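YlmD (Geobacillus stearothermophilus, PDB 6T1B) catalyses the phosphorolysis of adenosine, inosine and S-methyl-5'-thioadenosine, releasing the free purine base, and also deaminates adenosine, using a catalytic zinc ion. Local coordinates at residues V174-A179 and L225-A230; S194-L199 and S203-R208. All coordinates share one frame; numbering follows the deposited sequence.

Contact 1: residues V174-A179 and L225-A230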
loop_
_atom_site.group_PDB
_atom_site.type_symbol
_atom_site.label_atom_id
_atom_site.label_comp_id
_atom_site.label_asym_id
_atom_site.label_seq_id
_atom_site.Cartn_x
_atom_site.Cartn_y
_atom_site.Cartn_z
ATOM N N VAL A 174 -7.633 -5.062 8.509
ATOM C CA VAL A 174 -7.046 -4.619 7.251
ATOM C C VAL A 174 -7.681 -3.308 6.824
ATOM O O VAL A 174 -8.899 -3.142 6.938
ATOM C CB VAL A 174 -7.234 -5.673 6.135
ATOM C CG1 VAL A 174 -6.814 -5.080 4.814
ATOM C CG2 VAL A 174 -6.463 -6.953 6.475
ATOM N N ALA A 175 -6.871 -2.389 6.311
ATOM C CA ALA A 175 -7.390 -1.230 5.601
ATOM C C ALA A 175 -6.852 -1.304 4.181
ATOM O O ALA A 175 -5.647 -1.484 3.977
ATOM C CB ALA A 175 -6.968 0.072 6.257
ATOM N N ILE A 176 -7.745 -1.203 3.202
ATOM C CA ILE A 176 -7.375 -1.132 1.792
ATOM C C ILE A 176 -7.456 0.338 1.427
ATOM O O ILE A 176 -8.522 0.955 1.577
ATOM C CB ILE A 176 -8.304 -2.007 0.948
ATOM C CG1 ILE A 176 -8.025 -3.479 1.248
ATOM C CG2 ILE A 176 -8.145 -1.716 -0.531
ATOM C CD1 ILE A 176 -9.077 -4.413 0.736
ATOM N N GLY A 177 -6.336 0.919 1.031
ATOM C CA GLY A 177 -6.237 2.351 0.869
ATOM C C GLY A 177 -6.576 2.842 -0.520
ATOM O O GLY A 177 -6.994 2.066 -1.394
ATOM N N PRO A 178 -6.420 4.145 -0.731
ATOM C CA PRO A 178 -6.692 4.752 -2.043
ATOM C C PRO A 178 -5.902 4.080 -3.155
ATOM O O PRO A 178 -4.708 3.813 -3.015
ATOM C CB PRO A 178 -6.263 6.206 -1.844
ATOM C CG PRO A 178 -6.461 6.451 -0.382
ATOM C CD PRO A 178 -6.040 5.158 0.272
ATOM N N ALA A 179 -6.574 3.867 -4.279
ATOM C CA ALA A 179 -6.023 3.131 -5.407
ATOM C C ALA A 179 -6.893 3.433 -6.606
ATOM O O ALA A 179 -7.927 4.093 -6.494
ATOM C CB ALA A 179 -5.975 1.632 -5.116
ATOM N N LEU A 225 -11.796 -9.760 -1.448
ATOM C CA LEU A 225 -12.308 -11.120 -1.585
ATOM C C LEU A 225 -11.242 -12.141 -1.222
ATOM O O LEU A 225 -11.532 -13.159 -0.584
ATOM C CB LEU A 225 -12.815 -11.336 -3.013
ATOM C CG LEU A 225 -14.059 -10.535 -3.399
ATOM C CD1 LEU A 225 -14.279 -10.614 -4.909
ATOM C CD2 LEU A 225 -15.273 -11.032 -2.677
ATOM N N GLN A 226 -9.988 -11.875 -1.603
ATOM C CA GLN A 226 -8.905 -12.776 -1.225
ATOM C C GLN A 226 -8.723 -12.808 0.289
ATOM O O GLN A 226 -8.503 -13.874 0.863
ATOM C CB GLN A 226 -7.595 -12.376 -1.891
ATOM C CG GLN A 226 -7.528 -12.748 -3.364
ATOM C CD GLN A 226 -6.180 -12.410 -3.983
ATOM O OE1 GLN A 226 -5.223 -12.109 -3.285
ATOM N NE2 GLN A 226 -6.103 -12.492 -5.306
ATOM N N LEU A 227 -8.766 -11.635 0.937
ATOM C CA LEU A 227 -8.586 -11.588 2.385
ATOM C C LEU A 227 -9.691 -12.341 3.099
ATOM O O LEU A 227 -9.434 -13.048 4.079
ATOM C CB LEU A 227 -8.551 -10.145 2.871
ATOM C CG LEU A 227 -7.297 -9.401 2.445
ATOM C CD1 LEU A 227 -7.513 -7.899 2.537
ATOM C CD2 LEU A 227 -6.095 -9.781 3.289
ATOM N N LEU A 228 -10.931 -12.173 2.638
ATOM C CA LEU A 228 -12.040 -12.930 3.202
ATOM C C LEU A 228 -11.784 -14.420 3.070
ATOM O O LEU A 228 -11.962 -15.179 4.024
ATOM C CB LEU A 228 -13.335 -12.540 2.492
ATOM C CG LEU A 228 -13.846 -11.144 2.805
ATOM C CD1 LEU A 228 -14.862 -10.679 1.757
ATOM C CD2 LEU A 228 -14.449 -11.113 4.205
ATOM N N ALA A 229 -11.332 -14.853 1.891
ATOM C CA ALA A 229 -11.072 -16.276 1.677
ATOM C C ALA A 229 -9.946 -16.786 2.562
ATOM O O ALA A 229 -9.947 -17.961 2.952
ATOM C CB ALA A 229 -10.727 -16.522 0.206
ATOM N N ALA A 230 -8.984 -15.924 2.905
ATOM C CA ALA A 230 -7.892 -16.309 3.796
ATOM C C ALA A 230 -8.287 -16.303 5.268
ATOM O O ALA A 230 -7.478 -16.694 6.115
ATOM C CB ALA A 230 -6.695 -15.376 3.581
#
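V174 and I176 meet L227 through methyl groups alone, so no flat group of either segment offers a face or an edge here. V174 and L227 reach toward each other tip to tip, L227 CD1 lying 3.7 Å from V174 CG1. The second valine methyl is a looser neighbour, with V174 CG2 at 4.2 Å from the same L227 CD1. With CG1 anti to the backbone N of V174 (chi1 171°), both branches can face the one leucine methyl. I176 adds its far end, CD1, at 4.2 Å from L227 CD1. The 8.6 Å between the CA atoms of V174 and L227 and the modest 103 Å² of buried surface are consistent with one leucine side chain packing on two residues of the strand. Their alternation follows the strand: A175, between them, points away and packs on F21. All three touching residues are buried. L227 is also met by F131 of strand 127-133, I237 of strand 237-239 and A154 and V158 of helix 153-163, so this is helix-on-sheet packing, helix 219-229 lying beside helix 153-163 over the sheet that holds strands 127-133, 173-176 and 237-239.

Contact 2: residues S194-L199 and S203-R208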
loop_
_atom_site.group_PDB
_atom_site.type_symbol
_atom_site.label_atom_id
_atom_site.label_comp_id
_atom_site.label_asym_id
_atom_site.label_seq_id
_atom_site.Cartn_x
_atom_site.Cartn_y
_atom_site.Cartn_z
ATOM N N SER A 194 -5.742 -14.086 -15.228
ATOM C CA SER A 194 -4.754 -14.358 -14.194
ATOM C C SER A 194 -5.341 -14.201 -12.799
ATOM O O SER A 194 -4.817 -14.791 -11.844
ATOM C CB SER A 194 -3.556 -13.417 -14.349
ATOM O OG SER A 194 -3.876 -12.116 -13.880
ATOM N N LEU A 195 -6.398 -13.406 -12.656
ATOM C CA LEU A 195 -7.026 -13.207 -11.363
ATOM C C LEU A 195 -8.058 -14.264 -11.030
ATOM O O LEU A 195 -8.254 -14.559 -9.839
ATOM C CB LEU A 195 -7.694 -11.828 -11.293
ATOM C CG LEU A 195 -6.762 -10.632 -11.422
ATOM C CD1 LEU A 195 -7.544 -9.337 -11.539
ATOM C CD2 LEU A 195 -5.813 -10.547 -10.227
ATOM N N ARG A 196 -8.738 -14.834 -12.027
ATOM C CA ARG A 196 -9.800 -15.790 -11.735
ATOM C C ARG A 196 -9.352 -16.908 -10.800
ATOM O O ARG A 196 -10.115 -17.236 -9.873
ATOM C CB ARG A 196 -10.400 -16.372 -13.026
ATOM C CG ARG A 196 -11.501 -15.513 -13.609
ATOM C CD ARG A 196 -12.582 -16.325 -14.315
ATOM N NE ARG A 196 -13.327 -15.462 -15.230
ATOM C CZ ARG A 196 -12.817 -14.980 -16.357
ATOM N NH1 ARG A 196 -11.573 -15.293 -16.697
ATOM N NH2 ARG A 196 -13.539 -14.185 -17.134
ATOM N N PRO A 197 -8.165 -17.498 -10.962
ATOM C CA PRO A 197 -7.788 -18.632 -10.102
ATOM C C PRO A 197 -7.630 -18.280 -8.642
ATOM O O PRO A 197 -7.575 -19.190 -7.812
ATOM C CB PRO A 197 -6.448 -19.098 -10.694
ATOM C CG PRO A 197 -6.442 -18.582 -12.094
ATOM C CD PRO A 197 -7.200 -17.289 -12.059
ATOM N N THR A 198 -7.530 -17.000 -8.292
ATOM C CA THR A 198 -7.248 -16.603 -6.918
ATOM C C THR A 198 -8.509 -16.380 -6.093
ATOM O O THR A 198 -8.409 -16.098 -4.891
ATOM C CB THR A 198 -6.413 -15.316 -6.898
ATOM O OG1 THR A 198 -7.252 -14.205 -7.240
ATOM C CG2 THR A 198 -5.249 -15.393 -7.885
ATOM N N LEU A 199 -9.682 -16.464 -6.706
ATOM C CA LEU A 199 -10.934 -16.210 -6.010
ATOM C C LEU A 199 -11.706 -17.506 -5.835
ATOM O O LEU A 199 -11.572 -18.425 -6.645
ATOM C CB LEU A 199 -11.799 -15.230 -6.812
ATOM C CG LEU A 199 -11.129 -13.908 -7.177
ATOM C CD1 LEU A 199 -11.928 -13.171 -8.245
ATOM C CD2 LEU A 199 -10.942 -13.017 -5.952
ATOM N N SER A 203 -17.393 -17.175 -6.236
ATOM C CA SER A 203 -17.197 -15.798 -5.816
ATOM C C SER A 203 -17.749 -14.823 -6.852
ATOM O O SER A 203 -17.631 -15.061 -8.055
ATOM C CB SER A 203 -15.708 -15.529 -5.631
ATOM O OG SER A 203 -15.486 -14.177 -5.278
ATOM N N PRO A 204 -18.342 -13.713 -6.408
ATOM C CA PRO A 204 -18.645 -12.627 -7.354
ATOM C C PRO A 204 -17.343 -12.069 -7.902
ATOM O O PRO A 204 -16.347 -11.977 -7.191
ATOM C CB PRO A 204 -19.390 -11.601 -6.496
ATOM C CG PRO A 204 -18.958 -11.885 -5.092
ATOM C CD PRO A 204 -18.725 -13.368 -5.023
ATOM N N LEU A 205 -17.347 -11.725 -9.190
ATOM C CA LEU A 205 -16.107 -11.290 -9.833
ATOM C C LEU A 205 -15.942 -9.783 -9.704
ATOM O O LEU A 205 -16.899 -9.034 -9.965
ATOM C CB LEU A 205 -16.129 -11.672 -11.303
ATOM C CG LEU A 205 -16.259 -13.170 -11.563
ATOM C CD1 LEU A 205 -16.281 -13.420 -13.069
ATOM C CD2 LEU A 205 -15.143 -13.935 -10.897
ATOM N N PRO A 206 -14.763 -9.327 -9.331
ATOM C CA PRO A 206 -14.549 -7.888 -9.118
ATOM C C PRO A 206 -14.187 -7.134 -10.391
ATOM O O PRO A 206 -13.271 -6.296 -10.408
ATOM C CB PRO A 206 -13.387 -7.863 -8.113
ATOM C CG PRO A 206 -12.589 -9.076 -8.487
ATOM C CD PRO A 206 -13.604 -10.123 -8.888
ATOM N N TRP A 207 -14.898 -7.443 -11.467
ATOM C CA TRP A 207 -14.733 -6.721 -12.714
ATOM C C TRP A 207 -16.027 -6.834 -13.497
ATOM O O TRP A 207 -16.856 -7.719 -13.251
ATOM C CB TRP A 207 -13.568 -7.267 -13.550
ATOM C CG TRP A 207 -13.638 -8.721 -13.855
ATOM C CD1 TRP A 207 -14.394 -9.337 -14.815
ATOM C CD2 TRP A 207 -12.915 -9.763 -13.192
ATOM N NE1 TRP A 207 -14.179 -10.696 -14.788
ATOM C CE2 TRP A 207 -13.272 -10.979 -13.801
ATOM C CE3 TRP A 207 -11.991 -9.777 -12.148
ATOM C CZ2 TRP A 207 -12.745 -12.193 -13.390
ATOM C CZ3 TRP A 207 -11.471 -10.987 -11.738
ATOM C CH2 TRP A 207 -11.845 -12.177 -12.360
ATOM N N ARG A 208 -16.186 -5.931 -14.467
ATOM C CA ARG A 208 -17.340 -5.869 -15.351
ATOM C C ARG A 208 -16.843 -5.685 -16.779
ATOM O O ARG A 208 -15.965 -4.855 -17.020
ATOM C CB ARG A 208 -18.222 -4.673 -14.959
ATOM C CG ARG A 208 -19.439 -4.469 -15.836
ATOM C CD ARG A 208 -20.304 -3.314 -15.336
ATOM N NE ARG A 208 -20.810 -3.550 -13.984
ATOM C CZ ARG A 208 -21.887 -2.961 -13.464
ATOM N NH1 ARG A 208 -22.595 -2.096 -14.179
ATOM N NH2 ARG A 208 -22.265 -3.244 -12.224
#
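R196 and L205 have their CA atoms 8.0 Å apart and L199 and S203 theirs 6.3 Å, and no hydrogen bond joins the two backbones, so side chains carry the 318 Å² interface. The W207 indole directs its six-membered rim at R196: CZ2 lies 3.6 Å from R196 CG and over one face of the guanidinium, whose plane is turned 89° from the ring, with R196 NE in the ring plane at the edge. L205 CB lies over one face of the indole, 3.8 Å above its plane and offset toward the rim. A salt bridge joins R196 NH1 to D193 OD1. W207 CG lies between its own backbone N and carbonyl carbon (chi1 55°), bringing CZ3 to 3.9 Å from L195 CB. L199 CD1 touches P206 CD at 3.5 Å, and the L199 and W207 side chains run past each other in opposite directions. With an alanine in place of W207, a gap would probably open beside L195 and L199, and R196 would lose its flanking edge. The short loop thus folds the 3-10 turn after helix 189-195 onto the start of edge strand 207-211, with Y215 and L217 of strand 214-217 against the indole and helix 219-229 against L199 and P206.

How the contacts relate
Followed from the N terminus, the chain leaves strand 173-176, supplies C183 and C184 to the second zinc site, and runs through helix 189-195 into the 3-10 turn. Contact 2 then closes a tight loop, with three residues between its segments, and leads into strand 207-211. After strand 214-217 and helix 219-229, contact 1 closes the wider loop of 45 intervening residues, which wholly encloses contact 2. Their centres are 14 Å apart, yet they touch: Q226 NE2 makes a weak hydrogen bond to T198 OG1, and L225 CB packs 3.9 Å from L199 CD2. Helix 219-229 thus ties the mixed sheet that holds strand 173-176 to the turn after helix 189-195.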